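PDB 3E2V: 3'-5'-exonuclease from Saccharomyces cerevisiae, which probably cuts double-stranded DNA as an endonuclease and trims it from the 3' to the 5' end, as a metal-dependent TatD-type hydrolase. Local coordinates for residues L350-G355 and P359-Q364. Sequence-based numbering, arbitrary orientation.
With GOL (glycerol), chain D.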
loop_
_atom_site.group_PDB
_atom_site.type_symbol
_atom_site.label_atom_id
_atom_site.label_comp_id
_atom_site.label_asym_id
_atom_site.label_seq_id
_atom_site.Cartn_x
_atom_site.Cartn_y
_atom_site.Cartn_z
ATOM N N LEU A 350 17.363 -11.221 17.990
ATOM C CA LEU A 350 16.428 -10.252 17.421
ATOM C C LEU A 350 15.114 -10.248 18.177
ATOM O O LEU A 350 14.545 -11.306 18.478
ATOM C CB LEU A 350 16.199 -10.594 15.944
ATOM C CG LEU A 350 17.428 -10.469 15.033
ATOM C CD1 LEU A 350 17.164 -11.158 13.682
ATOM C CD2 LEU A 350 17.866 -9.025 14.826
ATOM N N TYR A 351 14.619 -9.050 18.472
ATOM C CA TYR A 351 13.417 -8.869 19.283
ATOM C C TYR A 351 12.404 -7.967 18.601
ATOM O O TYR A 351 12.796 -7.018 17.923
ATOM C CB TYR A 351 13.767 -8.199 20.616
ATOM C CG TYR A 351 14.462 -9.088 21.620
ATOM C CD1 TYR A 351 13.745 -9.665 22.663
ATOM C CD2 TYR A 351 15.834 -9.315 21.545
ATOM C CE1 TYR A 351 14.380 -10.468 23.606
ATOM C CE2 TYR A 351 16.474 -10.131 22.482
ATOM C CZ TYR A 351 15.734 -10.688 23.499
ATOM O OH TYR A 351 16.348 -11.497 24.438
ATOM N N MET A 352 11.124 -8.271 18.808
ATOM C CA MET A 352 9.990 -7.483 18.310
ATOM C C MET A 352 9.395 -6.660 19.446
ATOM O O MET A 352 9.729 -6.871 20.622
ATOM C CB MET A 352 8.892 -8.387 17.720
ATOM C CG MET A 352 9.408 -9.353 16.643
ATOM S SD MET A 352 8.207 -10.563 15.943
ATOM C CE MET A 352 7.221 -9.478 14.903
ATOM N N VAL A 353 8.536 -5.712 19.074
ATOM C CA VAL A 353 7.859 -4.861 20.045
ATOM C C VAL A 353 6.383 -5.238 20.085
ATOM O O VAL A 353 5.716 -5.266 19.046
ATOM C CB VAL A 353 8.027 -3.369 19.681
ATOM C CG1 VAL A 353 7.144 -2.510 20.598
ATOM C CG2 VAL A 353 9.503 -2.963 19.744
ATOM N N LYS A 354 5.875 -5.550 21.280
ATOM C CA LYS A 354 4.471 -5.940 21.444
ATOM C C LYS A 354 3.566 -4.856 20.871
ATOM O O LYS A 354 3.750 -3.671 21.165
ATOM C CB LYS A 354 4.134 -6.194 22.923
ATOM C CG LYS A 354 4.934 -7.340 23.534
ATOM C CD LYS A 354 4.542 -7.603 24.980
ATOM C CE LYS A 354 5.328 -8.779 25.569
ATOM N NZ LYS A 354 5.055 -10.083 24.877
ATOM N N GLY A 355 2.616 -5.262 20.030
ATOM C CA GLY A 355 1.675 -4.332 19.423
ATOM C C GLY A 355 2.124 -3.703 18.116
ATOM O O GLY A 355 1.321 -3.052 17.455
ATOM N N PRO A 359 6.976 -6.818 8.849
ATOM C CA PRO A 359 6.940 -7.617 7.607
ATOM C C PRO A 359 7.292 -9.100 7.804
ATOM O O PRO A 359 6.886 -9.938 6.976
ATOM C CB PRO A 359 7.960 -6.909 6.693
ATOM C CG PRO A 359 8.836 -6.110 7.633
ATOM C CD PRO A 359 7.928 -5.688 8.762
ATOM N N CYS A 360 8.008 -9.456 8.872
ATOM C CA CYS A 360 8.289 -10.879 9.095
ATOM C C CYS A 360 7.036 -11.687 9.376
ATOM O O CYS A 360 7.091 -12.928 9.451
ATOM C CB CYS A 360 9.305 -11.120 10.221
ATOM S SG CYS A 360 8.771 -10.634 11.882
ATOM N N ASN A 361 5.906 -11.007 9.534
ATOM C CA ASN A 361 4.638 -11.681 9.769
ATOM C C ASN A 361 3.846 -11.979 8.496
ATOM O O ASN A 361 2.693 -12.400 8.559
ATOM C CB ASN A 361 3.807 -10.909 10.797
ATOM C CG ASN A 361 4.382 -11.036 12.198
ATOM O OD1 ASN A 361 5.202 -11.916 12.457
ATOM N ND2 ASN A 361 3.994 -10.143 13.086
ATOM N N MET A 362 4.487 -11.807 7.346
ATOM C CA MET A 362 3.901 -12.250 6.072
ATOM C C MET A 362 3.431 -13.701 6.134
ATOM O O MET A 362 2.347 -14.041 5.654
ATOM C CB MET A 362 4.919 -12.071 4.944
ATOM C CG MET A 362 4.953 -10.632 4.418
ATOM S SD MET A 362 3.426 -10.050 3.506
ATOM C CE MET A 362 3.725 -10.934 1.922
ATOM N N GLU A 363 4.271 -14.552 6.720
ATOM C CA GLU A 363 3.961 -15.970 6.815
ATOM C C GLU A 363 2.644 -16.248 7.531
ATOM O O GLU A 363 1.957 -17.226 7.209
ATOM C CB GLU A 363 5.114 -16.726 7.473
ATOM C CG GLU A 363 5.431 -16.307 8.897
ATOM C CD GLU A 363 6.635 -17.024 9.461
ATOM O OE1 GLU A 363 7.140 -17.968 8.818
ATOM O OE2 GLU A 363 7.083 -16.618 10.558
ATOM N N GLN A 364 2.261 -15.388 8.478
ATOM C CA GLN A 364 0.984 -15.555 9.173
ATOM C C GLN A 364 -0.177 -15.270 8.237
ATOM O O GLN A 364 -1.181 -15.952 8.260
ATOM C CB GLN A 364 0.903 -14.633 10.397
ATOM C CG GLN A 364 1.942 -14.896 11.463
ATOM C CD GLN A 364 1.860 -13.904 12.602
ATOM O OE1 GLN A 364 0.943 -13.115 12.684
ATOM N NE2 GLN A 364 2.845 -13.946 13.489
HETATM C C1 GOL D . 3.170 -7.674 17.574
HETATM O O1 GOL D . 2.705 -7.992 18.877
HETATM C C2 GOL D . 4.548 -8.262 17.296
HETATM O O2 GOL D . 5.477 -7.777 18.230
HETATM C C3 GOL D . 4.524 -9.788 17.403
HETATM O O3 GOL D . 4.162 -10.365 16.161
#
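A glycerol, probably from the crystallisation liquor, bridges the backbone of Val353 and Gly355 to the Asn361 amide, alongside the Met352 methyl; the two segments share no direct hydrogen bond. Its O2 donates to Val353 O (2.7 Å), while Gly355 N gives a nearly straight bond to O1 (3.0 Å, 162°). On the far side Asn361 ND2 bonds Asn357 OD1, its stronger partner, and donates to glycerol O3 at 3.1 Å, so the amide nitrogen is bound twice and its rotation is likely to be fixed. With an alanine here, glycerol O3 and Asn357 OD1 would probably lose their amide donor and one flank of the Met352 methyl would be bared. The direct contact is mainly made by that methyl: Met352 CE sits 3.6 Å from Cys360 SG and 3.8 Å from Asn361 ND2. The bend at chi3 (74°), after an extended chi2, turns it toward the thiol and amide. The small interface, 98 Å² over both sides, is nevertheless buried. It joins strand 351-353, paired in parallel with strand 334-336, to the start of helix 362-373, where Asn361 holds the N-cap position without a side-chain capping bond; Met352 also touches Arg46 of helix 40-49, and Met362 packs on strand 14-16 of the TIM-barrel sheet.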